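Local coordinates for protein alpha-1,3-glucanase (Paenibacillus glycanilyticus, PDB 6K0P) that hydrolyses alpha-1,3-glucan, acting as a glycoside hydrolase of family 87 that binds nigerose, a disaccharide of two alpha-1,3-linked glucose units, at residues K210-A216 against A231-A237; L227-T232 against A262-I268; N334-S339 against A358-A362; T407-G412 against T442-W447; D453-N457 against R519-K523. The protein carries 1 engineered substitution. All coordinates share one frame. Residue numbers count along the deposited sequence, not the author numbering.

Contact 1: K210-A216 against A231-A237; sequences KGIYIPA and ATEIVGA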
# COMPACT_ATOMS: atom_id res chain seq x y z
N LYS A 210 -24.59 23.09 -0.77
CA LYS A 210 -23.80 22.15 -1.56
C LYS A 210 -23.24 21.01 -0.73
O LYS A 210 -22.88 19.96 -1.29
CB LYS A 210 -22.62 22.87 -2.21
CG LYS A 210 -23.02 23.93 -3.23
CD LYS A 210 -21.96 24.01 -4.31
CE LYS A 210 -21.57 25.44 -4.61
NZ LYS A 210 -20.13 25.54 -4.99
N GLY A 211 -23.12 21.19 0.58
CA GLY A 211 -22.54 20.15 1.41
C GLY A 211 -22.21 20.68 2.79
O GLY A 211 -22.90 21.58 3.30
N ILE A 212 -21.16 20.11 3.38
CA ILE A 212 -20.71 20.50 4.70
C ILE A 212 -19.22 20.82 4.66
O ILE A 212 -18.49 20.33 3.80
CB ILE A 212 -21.00 19.44 5.79
CG1 ILE A 212 -20.16 18.18 5.58
CG2 ILE A 212 -22.49 19.12 5.83
CD1 ILE A 212 -20.17 17.22 6.79
N TYR A 213 -18.80 21.66 5.59
CA TYR A 213 -17.40 21.99 5.80
C TYR A 213 -17.02 21.52 7.19
O TYR A 213 -17.74 21.78 8.17
CB TYR A 213 -17.20 23.51 5.71
CG TYR A 213 -15.81 23.96 6.11
CD1 TYR A 213 -14.70 23.68 5.31
CD2 TYR A 213 -15.62 24.68 7.29
CE1 TYR A 213 -13.43 24.11 5.69
CE2 TYR A 213 -14.35 25.12 7.66
CZ TYR A 213 -13.27 24.83 6.86
OH TYR A 213 -12.03 25.27 7.25
N ILE A 214 -15.89 20.82 7.28
CA ILE A 214 -15.39 20.32 8.56
C ILE A 214 -14.11 21.08 8.88
O ILE A 214 -13.09 20.89 8.20
CB ILE A 214 -15.17 18.81 8.54
CG1 ILE A 214 -16.39 18.10 7.96
CG2 ILE A 214 -14.90 18.31 9.96
CD1 ILE A 214 -16.29 16.56 7.95
N PRO A 215 -14.12 21.96 9.87
CA PRO A 215 -12.97 22.83 10.12
C PRO A 215 -11.77 22.06 10.64
O PRO A 215 -11.83 20.86 10.94
CB PRO A 215 -13.47 23.79 11.21
CG PRO A 215 -14.94 23.63 11.25
CD PRO A 215 -15.25 22.25 10.76
N ALA A 216 -10.65 22.78 10.76
CA ALA A 216 -9.50 22.23 11.45
C ALA A 216 -9.91 21.76 12.84
O ALA A 216 -10.72 22.41 13.52
CB ALA A 216 -8.42 23.31 11.57
N ALA A 231 -26.36 14.25 -4.20
CA ALA A 231 -24.90 14.38 -4.21
C ALA A 231 -24.48 15.41 -3.18
O ALA A 231 -25.05 16.50 -3.09
CB ALA A 231 -24.42 14.79 -5.60
N THR A 232 -23.46 15.06 -2.39
CA THR A 232 -23.04 15.82 -1.22
C THR A 232 -21.55 16.11 -1.34
O THR A 232 -20.77 15.23 -1.72
CB THR A 232 -23.25 14.97 0.03
OG1 THR A 232 -24.62 14.54 0.10
CG2 THR A 232 -22.88 15.72 1.30
N GLU A 233 -21.14 17.33 -1.01
CA GLU A 233 -19.73 17.66 -0.88
C GLU A 233 -19.37 17.69 0.60
O GLU A 233 -20.07 18.32 1.40
CB GLU A 233 -19.45 19.03 -1.50
CG GLU A 233 -19.67 19.08 -3.00
CD GLU A 233 -19.38 20.45 -3.57
OE1 GLU A 233 -18.41 21.09 -3.11
OE2 GLU A 233 -20.13 20.88 -4.47
N ILE A 234 -18.30 17.00 0.96
CA ILE A 234 -17.73 17.05 2.30
C ILE A 234 -16.32 17.59 2.15
O ILE A 234 -15.48 16.95 1.50
CB ILE A 234 -17.76 15.68 2.98
CG1 ILE A 234 -19.20 15.18 3.08
CG2 ILE A 234 -17.11 15.74 4.38
CD1 ILE A 234 -19.35 13.85 3.73
N VAL A 235 -16.06 18.77 2.70
CA VAL A 235 -14.83 19.51 2.46
C VAL A 235 -14.19 19.83 3.81
O VAL A 235 -14.84 20.44 4.67
CB VAL A 235 -15.10 20.81 1.69
CG1 VAL A 235 -13.80 21.56 1.44
CG2 VAL A 235 -15.85 20.53 0.37
N GLY A 236 -12.93 19.44 3.98
CA GLY A 236 -12.16 19.81 5.15
C GLY A 236 -11.22 20.97 4.88
O GLY A 236 -11.24 21.61 3.83
N ALA A 237 -10.35 21.21 5.86
CA ALA A 237 -9.37 22.29 5.82
C ALA A 237 -8.02 21.84 5.29
O ALA A 237 -7.10 22.66 5.18
CB ALA A 237 -9.18 22.88 7.22
O HOH W 1 -24.04 19.08 -3.43
O HOH W 2 -18.88 23.04 -5.87
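Four main-chain hydrogen bonds join K210-I214 to E233-V235 in parallel; the axes of strands 211-214 and 233-236 approach to 4.7 Å at 15°. I212 uses both its N and its O, N to E233 O (2.9 Å) and O to V235 N (3.1 Å); E233 N gives to K210 O (3.2 Å), and I214 N to V235 O (2.8 Å). K210 O also accepts from a water, 2.6 Å away, that donates to A231 O as well. A second water links K210 NZ to E233 OE2, 2.9 Å from each, while E233 OE1 is held by Y187 and Y213 OH by Q179. G211 CA lies 3.1 Å from E233 O, so close that a CB there would clash with this oxygen. On the face of I212, I214 and I234, which turns I212 to helix 196-204, I214 CD1 meets I234 CG2 at 3.8 Å. The backbone bonds thus fix the pairing of corresponding strands of two successive beta-helix coils, and water serves the polar groups at the end where K210 and E233 lie.

Contact 2: L227-T232 against A262-I268; sequences LYGRAT and AANGSTI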
# COMPACT_ATOMS: atom_id res chain seq x y z
N LEU A 227 -24.61 9.12 3.63
CA LEU A 227 -24.83 10.19 2.67
C LEU A 227 -25.96 9.74 1.77
O LEU A 227 -25.89 8.66 1.17
CB LEU A 227 -23.57 10.47 1.85
CG LEU A 227 -22.30 10.79 2.64
CD1 LEU A 227 -21.21 11.34 1.70
CD2 LEU A 227 -22.60 11.78 3.75
N TYR A 228 -27.02 10.54 1.72
CA TYR A 228 -28.21 10.23 0.95
C TYR A 228 -28.90 11.55 0.61
O TYR A 228 -28.36 12.62 0.87
CB TYR A 228 -29.11 9.21 1.68
CG TYR A 228 -29.61 9.67 3.04
CD1 TYR A 228 -28.78 9.64 4.15
CD2 TYR A 228 -30.91 10.12 3.21
CE1 TYR A 228 -29.23 10.06 5.40
CE2 TYR A 228 -31.37 10.53 4.45
CZ TYR A 228 -30.53 10.50 5.54
OH TYR A 228 -30.98 10.90 6.78
N GLY A 229 -30.09 11.46 0.02
CA GLY A 229 -30.78 12.66 -0.43
C GLY A 229 -30.34 13.08 -1.81
O GLY A 229 -31.10 12.98 -2.78
N ARG A 230 -29.09 13.54 -1.92
CA ARG A 230 -28.53 13.98 -3.19
C ARG A 230 -27.02 14.00 -3.07
O ARG A 230 -26.46 13.80 -1.98
CB ARG A 230 -29.06 15.37 -3.57
CG ARG A 230 -28.65 16.48 -2.63
CD ARG A 230 -29.40 17.77 -2.99
NE ARG A 230 -28.91 18.93 -2.25
CZ ARG A 230 -29.34 19.29 -1.05
NH1 ARG A 230 -30.27 18.57 -0.43
NH2 ARG A 230 -28.84 20.37 -0.46
N ALA A 231 -26.36 14.25 -4.20
CA ALA A 231 -24.90 14.38 -4.21
C ALA A 231 -24.48 15.41 -3.18
O ALA A 231 -25.05 16.50 -3.09
CB ALA A 231 -24.42 14.79 -5.60
N THR A 232 -23.46 15.06 -2.39
CA THR A 232 -23.04 15.82 -1.22
C THR A 232 -21.55 16.11 -1.34
O THR A 232 -20.77 15.23 -1.72
CB THR A 232 -23.25 14.97 0.03
OG1 THR A 232 -24.62 14.54 0.10
CG2 THR A 232 -22.88 15.72 1.30
N ALA A 262 -28.57 7.49 -3.68
CA ALA A 262 -29.05 8.85 -3.86
C ALA A 262 -27.92 9.87 -3.80
O ALA A 262 -28.06 10.97 -4.35
CB ALA A 262 -30.09 9.18 -2.78
N ALA A 263 -26.79 9.52 -3.18
CA ALA A 263 -25.64 10.41 -3.06
C ALA A 263 -24.52 10.07 -4.03
O ALA A 263 -23.38 10.53 -3.86
CB ALA A 263 -25.14 10.45 -1.62
N ASN A 264 -24.82 9.30 -5.07
CA ASN A 264 -23.88 9.20 -6.17
C ASN A 264 -23.53 10.61 -6.65
O ASN A 264 -24.36 11.52 -6.59
CB ASN A 264 -24.50 8.40 -7.32
CG ASN A 264 -24.49 6.89 -7.06
OD1 ASN A 264 -23.76 6.40 -6.19
ND2 ASN A 264 -25.30 6.16 -7.82
N GLY A 265 -22.28 10.79 -7.09
CA GLY A 265 -21.82 12.11 -7.48
C GLY A 265 -21.23 12.94 -6.35
O GLY A 265 -20.85 14.09 -6.59
N SER A 266 -21.16 12.40 -5.14
CA SER A 266 -20.62 13.11 -3.99
C SER A 266 -19.10 13.28 -4.10
O SER A 266 -18.42 12.62 -4.88
CB SER A 266 -20.94 12.35 -2.70
OG SER A 266 -22.33 12.38 -2.42
N THR A 267 -18.58 14.19 -3.27
CA THR A 267 -17.15 14.45 -3.18
C THR A 267 -16.78 14.50 -1.71
O THR A 267 -17.46 15.16 -0.92
CB THR A 267 -16.80 15.79 -3.83
OG1 THR A 267 -17.15 15.75 -5.22
CG2 THR A 267 -15.32 16.08 -3.68
N ILE A 268 -15.72 13.79 -1.33
CA ILE A 268 -15.14 13.89 0.00
C ILE A 268 -13.69 14.31 -0.18
O ILE A 268 -12.93 13.63 -0.88
CB ILE A 268 -15.21 12.55 0.76
CG1 ILE A 268 -16.67 12.08 0.87
CG2 ILE A 268 -14.58 12.68 2.14
CD1 ILE A 268 -16.82 10.69 1.47
O HOH W 3 -30.36 11.63 -5.82
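This is a loop-to-turn contact between successive coils of the parallel beta-helix: the loop L227-T232, which leads from strand 224-227 into strand 233-236, lies against the corner A262-S266 that leads into strand 267-269. Two hydrogen bonds tie them. T232 N donates to S266 OG (2.9 Å), and T267 N donates to T232 O (2.9 Å), the latter starting the strand pairing of 233-236 with 267-269. S266 OG in turn donates to A263 O at 2.6 Å, across the type II beta turn A263-S266, so one hydroxyl braces its own turn and receives the neighbouring loop. T232 OG1 does similar work within its loop, donating to R230 O at 2.9 Å. The methyl of A263 fills the hollow of the loop, with A263 CB 3.4 Å from L227 O and 3.8 Å from L227 CB, while A231 CB lies 3.4 Å from N264 O. G229 and G265 have positive phi angles that would jam a CB against the preceding carbonyl. At the outer rim a water donates to A262 O (2.8 Å) and, weakly, to G229 O (3.4 Å). Around the pair, L227 and T232 pack on L200 of helix 196-204, R230 bonds through NH2 to F203 O of that helix and makes a cation-pi contact with the F203 ring, N264 OD1 accepts from Q294 N, and I268 leans on F257 of strand 256-259.

Contact 3: N334-S339 against A358-A362; sequences NMTNGS and ALFSA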
# COMPACT_ATOMS: atom_id res chain seq x y z
N ASN A 334 -9.58 -1.57 -3.24
CA ASN A 334 -9.91 -2.70 -4.10
C ASN A 334 -11.19 -2.34 -4.83
O ASN A 334 -12.07 -1.68 -4.26
CB ASN A 334 -10.11 -3.97 -3.28
CG ASN A 334 -10.14 -5.25 -4.12
OD1 ASN A 334 -9.95 -5.22 -5.34
ND2 ASN A 334 -10.37 -6.38 -3.46
N MET A 335 -11.27 -2.70 -6.10
CA MET A 335 -12.47 -2.48 -6.90
C MET A 335 -12.87 -3.82 -7.48
O MET A 335 -12.08 -4.44 -8.19
CB MET A 335 -12.19 -1.46 -8.01
CG MET A 335 -11.70 -0.11 -7.49
SD MET A 335 -12.90 0.74 -6.44
CE MET A 335 -14.07 1.19 -7.68
N THR A 336 -14.07 -4.29 -7.14
CA THR A 336 -14.44 -5.67 -7.42
C THR A 336 -15.77 -5.74 -8.18
O THR A 336 -16.53 -4.77 -8.26
CB THR A 336 -14.56 -6.51 -6.14
OG1 THR A 336 -15.84 -6.26 -5.52
CG2 THR A 336 -13.45 -6.20 -5.16
N ASN A 337 -16.02 -6.93 -8.73
CA ASN A 337 -17.37 -7.37 -9.09
C ASN A 337 -18.09 -6.39 -10.01
O ASN A 337 -19.20 -5.94 -9.71
CB ASN A 337 -18.20 -7.66 -7.83
CG ASN A 337 -17.61 -8.77 -6.98
OD1 ASN A 337 -16.47 -9.20 -7.20
ND2 ASN A 337 -18.38 -9.24 -6.01
N GLY A 338 -17.47 -6.07 -11.14
CA GLY A 338 -18.07 -5.22 -12.14
C GLY A 338 -17.57 -3.80 -12.16
O GLY A 338 -17.87 -3.06 -13.10
N SER A 339 -16.79 -3.39 -11.16
CA SER A 339 -16.31 -2.02 -11.07
C SER A 339 -15.53 -1.63 -12.31
O SER A 339 -14.50 -2.24 -12.63
CB SER A 339 -15.44 -1.86 -9.82
OG SER A 339 -16.19 -2.15 -8.65
N ALA A 358 -5.80 -2.92 -5.72
CA ALA A 358 -6.23 -4.18 -6.30
C ALA A 358 -7.45 -3.98 -7.18
O ALA A 358 -8.24 -3.05 -6.99
CB ALA A 358 -6.54 -5.23 -5.23
N LEU A 359 -7.59 -4.88 -8.15
CA LEU A 359 -8.74 -4.95 -9.04
C LEU A 359 -9.14 -6.41 -9.13
O LEU A 359 -8.32 -7.24 -9.55
CB LEU A 359 -8.37 -4.39 -10.42
CG LEU A 359 -9.52 -4.21 -11.42
CD1 LEU A 359 -10.58 -3.22 -10.92
CD2 LEU A 359 -8.95 -3.73 -12.74
N PHE A 360 -10.34 -6.74 -8.68
CA PHE A 360 -10.81 -8.12 -8.72
C PHE A 360 -12.02 -8.20 -9.64
O PHE A 360 -13.10 -7.73 -9.30
CB PHE A 360 -11.16 -8.68 -7.34
CG PHE A 360 -11.37 -10.18 -7.35
CD1 PHE A 360 -12.57 -10.73 -7.77
CD2 PHE A 360 -10.34 -11.04 -6.96
CE1 PHE A 360 -12.74 -12.11 -7.80
CE2 PHE A 360 -10.52 -12.41 -6.99
CZ PHE A 360 -11.71 -12.95 -7.40
N SER A 361 -11.83 -8.82 -10.80
CA SER A 361 -12.89 -8.91 -11.79
C SER A 361 -13.72 -10.15 -11.56
O SER A 361 -13.19 -11.26 -11.40
CB SER A 361 -12.27 -8.94 -13.18
OG SER A 361 -13.25 -8.87 -14.20
N ALA A 362 -15.04 -9.97 -11.53
CA ALA A 362 -15.97 -11.08 -11.36
C ALA A 362 -17.30 -10.64 -11.94
O ALA A 362 -17.56 -9.45 -12.12
CB ALA A 362 -16.12 -11.46 -9.88
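M335 lies beside L359 on one face of the sheet, M335 CB 3.8 Å from L359 CD1, and both side chains also touch Y375 of strand 374-383. The backbones beneath run parallel, with axes 4.7 Å apart and 12° between them. M335 N donates to A358 O (3.2 Å), F360 N to M335 O (2.9 Å), and N337 N to F360 O (3.1 Å). N334, T336, A358 and F360 occupy the other face, where T336 CG2 is 4.0 Å from F360 CB and T336 OG1 bonds to G312 of the preceding coil. Past the strand, a type I' turn spans T336 to S339; S339 N (3.2 Å) and S339 OG (2.7 Å) both donate to T336 O, while N337 OD1 sits 3.5 Å from A362 CB. The side chain of N337 comes within about 4 Å of a bound glucose. Such in-register parallel pairing of strands from consecutive coils is typical of the right-handed beta-helix of the pectate-lyase-like clan, here beside a sugar-binding site.

Contact 4: T407-G412 against T442-W447; sequences TLTYPG and TGGDFW. With GLC (alpha-D-glucopyranose), chain C; GLC (alpha-D-glucopyranose), chain B.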
# COMPACT_ATOMS: atom_id res chain seq x y z
N THR A 407 7.89 -5.38 -0.03
CA THR A 407 6.81 -6.29 0.31
C THR A 407 7.30 -7.33 1.31
O THR A 407 8.40 -7.89 1.16
CB THR A 407 6.37 -7.03 -0.95
OG1 THR A 407 7.54 -7.52 -1.61
CG2 THR A 407 5.66 -6.06 -1.89
N LEU A 408 6.48 -7.62 2.33
CA LEU A 408 6.90 -8.62 3.31
C LEU A 408 6.74 -10.05 2.83
O LEU A 408 7.56 -10.90 3.20
CB LEU A 408 6.16 -8.42 4.64
CG LEU A 408 6.53 -7.15 5.39
CD1 LEU A 408 5.94 -7.20 6.79
CD2 LEU A 408 8.05 -6.94 5.45
N THR A 409 5.69 -10.37 2.04
CA THR A 409 5.35 -11.77 1.77
C THR A 409 5.03 -12.13 0.32
O THR A 409 4.74 -13.30 0.06
CB THR A 409 4.15 -12.23 2.61
OG1 THR A 409 2.98 -11.52 2.18
CG2 THR A 409 4.37 -12.01 4.10
N TYR A 410 5.05 -11.18 -0.62
CA TYR A 410 4.39 -11.49 -1.90
C TYR A 410 4.94 -10.57 -2.99
O TYR A 410 5.82 -9.73 -2.71
CB TYR A 410 2.88 -11.32 -1.65
CG TYR A 410 1.97 -12.37 -2.26
CD1 TYR A 410 2.24 -13.72 -2.11
CD2 TYR A 410 0.85 -12.01 -3.02
CE1 TYR A 410 1.41 -14.68 -2.65
CE2 TYR A 410 0.02 -12.97 -3.57
CZ TYR A 410 0.30 -14.30 -3.38
OH TYR A 410 -0.54 -15.24 -3.93
N PRO A 411 4.48 -10.70 -4.24
CA PRO A 411 5.06 -9.91 -5.34
C PRO A 411 4.84 -8.41 -5.20
O PRO A 411 3.96 -7.93 -4.47
CB PRO A 411 4.29 -10.41 -6.57
CG PRO A 411 3.92 -11.80 -6.22
CD PRO A 411 3.60 -11.75 -4.76
N GLY A 412 5.65 -7.67 -5.95
CA GLY A 412 5.30 -6.29 -6.25
C GLY A 412 4.00 -6.19 -7.03
O GLY A 412 3.15 -5.34 -6.73
N THR A 442 10.99 -6.36 -3.94
CA THR A 442 9.67 -6.99 -3.88
C THR A 442 9.76 -8.51 -4.06
O THR A 442 10.77 -9.05 -4.51
CB THR A 442 8.69 -6.37 -4.89
OG1 THR A 442 9.15 -6.64 -6.23
CG2 THR A 442 8.58 -4.86 -4.67
N GLY A 443 8.67 -9.18 -3.69
CA GLY A 443 8.66 -10.62 -3.51
C GLY A 443 8.66 -10.99 -2.03
O GLY A 443 8.65 -10.14 -1.15
N GLY A 444 8.67 -12.30 -1.78
CA GLY A 444 8.64 -12.79 -0.42
C GLY A 444 8.20 -14.24 -0.37
O GLY A 444 8.07 -14.90 -1.40
N ASP A 445 8.00 -14.71 0.86
CA ASP A 445 7.61 -16.09 1.15
C ASP A 445 6.15 -16.15 1.59
O ASP A 445 5.71 -15.34 2.41
CB ASP A 445 8.42 -16.64 2.33
CG ASP A 445 9.89 -16.79 2.03
OD1 ASP A 445 10.25 -17.16 0.90
OD2 ASP A 445 10.70 -16.54 2.95
N PHE A 446 5.43 -17.16 1.10
CA PHE A 446 4.05 -17.40 1.54
C PHE A 446 3.65 -18.82 1.13
O PHE A 446 4.32 -19.45 0.31
CB PHE A 446 3.09 -16.35 0.95
CG PHE A 446 1.90 -16.04 1.83
CD1 PHE A 446 2.06 -15.35 3.02
CD2 PHE A 446 0.62 -16.43 1.46
CE1 PHE A 446 0.97 -15.06 3.83
CE2 PHE A 446 -0.48 -16.15 2.27
CZ PHE A 446 -0.30 -15.45 3.46
N TRP A 447 2.55 -19.29 1.72
CA TRP A 447 2.05 -20.65 1.49
C TRP A 447 3.08 -21.70 1.89
O TRP A 447 3.99 -21.42 2.68
CB TRP A 447 1.59 -20.83 0.03
CG TRP A 447 0.63 -19.77 -0.46
CD1 TRP A 447 0.84 -18.86 -1.46
CD2 TRP A 447 -0.70 -19.53 0.01
NE1 TRP A 447 -0.27 -18.06 -1.63
CE2 TRP A 447 -1.23 -18.46 -0.73
CE3 TRP A 447 -1.49 -20.12 1.01
CZ2 TRP A 447 -2.51 -17.96 -0.51
CZ3 TRP A 447 -2.77 -19.62 1.22
CH2 TRP A 447 -3.26 -18.55 0.46
C1 GLC C . -1.30 -23.02 -2.61
C2 GLC C . -2.52 -22.32 -2.08
C3 GLC C . -3.29 -21.58 -3.15
C4 GLC C . -2.33 -20.71 -3.90
C5 GLC C . -1.29 -21.62 -4.52
C6 GLC C . -0.27 -20.81 -5.27
O1 GLC C . -1.72 -24.06 -3.26
O2 GLC C . -3.36 -23.23 -1.40
O3 GLC C . -4.06 -20.64 -2.43
O4 GLC C . -2.99 -19.96 -4.93
O5 GLC C . -0.58 -22.27 -3.52
O6 GLC C . 0.82 -21.55 -5.74
C1 GLC B . -5.40 -20.57 -2.98
C2 GLC B . -6.14 -19.49 -2.19
C3 GLC B . -6.56 -20.03 -0.82
C4 GLC B . -7.32 -21.34 -0.99
C5 GLC B . -6.55 -22.33 -1.86
C6 GLC B . -7.40 -23.56 -2.15
O2 GLC B . -5.33 -18.34 -2.04
O3 GLC B . -7.37 -19.07 -0.17
O4 GLC B . -7.55 -21.91 0.28
O5 GLC B . -6.19 -21.73 -3.09
O6 GLC B . -6.69 -24.43 -3.01
O HOH W 4 8.87 -13.24 3.21
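Two consecutive glycines, G443 and G444, let the chain pass hard against T407-P411 in an irregular, only loosely bonded antiparallel meeting. It is a local exception within the beta-helix, whose strands otherwise pair mostly in parallel. At G444 a CB would clash with T409 C, L408 O and Y410 N; the backbone angles of both residues would also jam a CB against the preceding carbonyl. The direct bonding is sparse: G443 N makes a weak hydrogen bond to Y410 O (3.1 Å), and T407 OG1 lies 2.9 Å from G443 O and 3.0 Å from Y410 O, competing acceptors for its single proton. Water repairs part of the gap, donating to L408 O (2.7 Å) and accepting from D445 N (2.9 Å), whereas Y410 N is buried without a partner. D445 OD1 is held by Y489, N461 and N457. Beyond the glycines the contact turns aromatic. F446 CD1 packs on T409 CB at 3.8 Å, and the Y410 and F446 rings meet obliquely, centroids 6.0 Å apart and planes at 70°; Y410 also meets F462 and W466. W447 carries the segment into a glycan pocket that includes Q460, Q495 and E529. Its indole has one face beneath O3 of the chain C glucose, 3.6 Å from W447 CZ2, and that same CZ2 atom is 3.2 Å from O2 of the chain B glucose.

Contact 5: D453-N457 against R519-K523; sequences DDKIN and RYGIK. With SO4 (sulfate ion), chain I.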
# COMPACT_ATOMS: atom_id res chain seq x y z
N ASP A 453 9.84 -28.55 -6.35
CA ASP A 453 11.09 -28.40 -7.07
C ASP A 453 11.71 -27.06 -6.69
O ASP A 453 11.02 -26.14 -6.24
CB ASP A 453 10.81 -28.41 -8.57
CG ASP A 453 12.02 -28.03 -9.41
OD1 ASP A 453 12.97 -28.84 -9.48
OD2 ASP A 453 12.02 -26.93 -9.99
N ASP A 454 13.03 -26.95 -6.86
CA ASP A 454 13.74 -25.69 -6.64
C ASP A 454 13.44 -25.16 -5.23
O ASP A 454 13.00 -24.02 -5.04
CB ASP A 454 13.40 -24.67 -7.73
CG ASP A 454 14.25 -23.41 -7.67
OD1 ASP A 454 15.49 -23.51 -7.54
OD2 ASP A 454 13.67 -22.31 -7.78
N LYS A 455 13.64 -26.03 -4.24
CA LYS A 455 13.20 -25.76 -2.88
C LYS A 455 14.33 -25.11 -2.10
O LYS A 455 15.46 -25.60 -2.09
CB LYS A 455 12.75 -27.04 -2.19
CG LYS A 455 11.97 -26.81 -0.90
CD LYS A 455 11.37 -28.10 -0.39
CE LYS A 455 10.87 -27.96 1.03
NZ LYS A 455 9.65 -27.12 1.12
N ILE A 456 14.01 -24.00 -1.43
CA ILE A 456 14.98 -23.28 -0.62
C ILE A 456 14.53 -23.07 0.81
O ILE A 456 15.37 -22.74 1.66
CB ILE A 456 15.39 -21.93 -1.26
CG1 ILE A 456 14.15 -21.08 -1.52
CG2 ILE A 456 16.15 -22.17 -2.55
CD1 ILE A 456 14.47 -19.73 -2.14
N ASN A 457 13.25 -23.25 1.10
CA ASN A 457 12.70 -23.08 2.45
C ASN A 457 11.31 -23.71 2.47
O ASN A 457 10.87 -24.34 1.49
CB ASN A 457 12.73 -21.62 2.90
CG ASN A 457 11.92 -20.69 1.99
OD1 ASN A 457 10.92 -21.10 1.40
ND2 ASN A 457 12.34 -19.44 1.89
N ARG A 519 18.16 -15.07 -6.93
CA ARG A 519 18.11 -16.39 -7.54
C ARG A 519 18.14 -16.29 -9.06
O ARG A 519 19.18 -16.57 -9.67
CB ARG A 519 16.90 -17.20 -7.05
CG ARG A 519 16.82 -17.37 -5.52
CD ARG A 519 17.69 -18.51 -5.02
NE ARG A 519 17.21 -19.82 -5.47
CZ ARG A 519 17.80 -20.97 -5.17
NH1 ARG A 519 18.89 -20.99 -4.43
NH2 ARG A 519 17.29 -22.11 -5.63
N TYR A 520 17.04 -15.90 -9.70
CA TYR A 520 16.94 -15.90 -11.15
C TYR A 520 16.28 -14.62 -11.64
O TYR A 520 15.43 -14.05 -10.95
CB TYR A 520 16.09 -17.08 -11.67
CG TYR A 520 16.39 -18.41 -11.02
CD1 TYR A 520 17.60 -19.06 -11.24
CD2 TYR A 520 15.45 -19.04 -10.21
CE1 TYR A 520 17.87 -20.28 -10.64
CE2 TYR A 520 15.71 -20.26 -9.62
CZ TYR A 520 16.93 -20.87 -9.84
OH TYR A 520 17.19 -22.09 -9.25
N GLY A 521 16.65 -14.20 -12.84
CA GLY A 521 15.90 -13.13 -13.48
C GLY A 521 14.47 -13.54 -13.77
O GLY A 521 13.53 -12.81 -13.44
N ILE A 522 14.30 -14.71 -14.38
CA ILE A 522 13.00 -15.24 -14.76
C ILE A 522 12.91 -16.66 -14.23
O ILE A 522 13.85 -17.45 -14.39
CB ILE A 522 12.82 -15.23 -16.29
CG1 ILE A 522 12.89 -13.79 -16.81
CG2 ILE A 522 11.50 -15.92 -16.69
CD1 ILE A 522 13.10 -13.69 -18.30
N LYS A 523 11.80 -16.99 -13.57
CA LYS A 523 11.54 -18.36 -13.14
C LYS A 523 10.25 -18.85 -13.79
O LYS A 523 9.19 -18.21 -13.64
CB LYS A 523 11.43 -18.49 -11.62
CG LYS A 523 11.10 -19.93 -11.20
CD LYS A 523 11.28 -20.15 -9.71
CE LYS A 523 10.84 -21.56 -9.30
NZ LYS A 523 10.99 -21.80 -7.83
S SO4 I . 15.99 -28.77 -5.87
O1 SO4 I . 15.13 -28.63 -4.68
O2 SO4 I . 16.78 -29.99 -5.77
O3 SO4 I . 15.16 -28.82 -7.08
O4 SO4 I . 16.90 -27.63 -5.95
O HOH W 5 9.54 -24.08 -7.11
O HOH W 6 14.70 -20.38 -6.22
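R519 opens the segment by reaching across to the loop D453-N457, its NH2 forming a salt bridge to D454 OD1 at 3.0 Å. The aspartate oxygen lies near the plane of the guanidinium, while I456 covers one face, with I456 CG2 3.3 Å from R519 NH2. R519 NE donates to a water at 2.7 Å that in turn donates to D454 OD2, also at 2.7 Å. Next comes Y520, whose OH donates to D454 OD1 at 2.8 Å; its ring stacks on Y555 of strand 554-555. At G521 and I522 the chain turns a corner of the parallel beta-helix, passing from one sheet face to another, and these two residues lie out of reach of the loop, I522 packing instead on F494 and I554. K523 comes back to it with a fully extended side chain, all four chi angles near 180°, so that K523 NZ meets D454 OD2 at 2.7 Å in a second salt bridge. The same ammonium donates to a water at 2.8 Å, which donates to D453 O at 2.7 Å. The nearest CA atoms, D454 and K523, are 10.0 Å apart, so long side chains span the gap and converge on one carboxylate. Behind it, D454 N and K455 N donate to a sulfate, probably from the crystallisation liquor, at 2.8 Å to O3 and 3.0 Å to O1.

All five contacts belong to the beta-helical part of the chain and reach one large, curled, mainly parallel sheet. Contacts 1 and 2 interlock: their segments alternate in sequence, share A231 and T232, and join strands 211-214, 233-236 and 267-269, with centres 12 Å apart. Contact 3 follows, centred about 22 Å from both contact 2 and contact 4. Contacts 4 and 5 come next, with centres 14 Å apart, and touch through a probable hydrogen bond between D445 OD1 and N457 ND2 (3.3 Å). Contacts 1 and 5 lie 52 Å apart between centres, on opposite sides of the chain's centre. The order in sequence thus becomes a progression along the beta-helix, which carries bound glucose near contact 3 and again at contact 4.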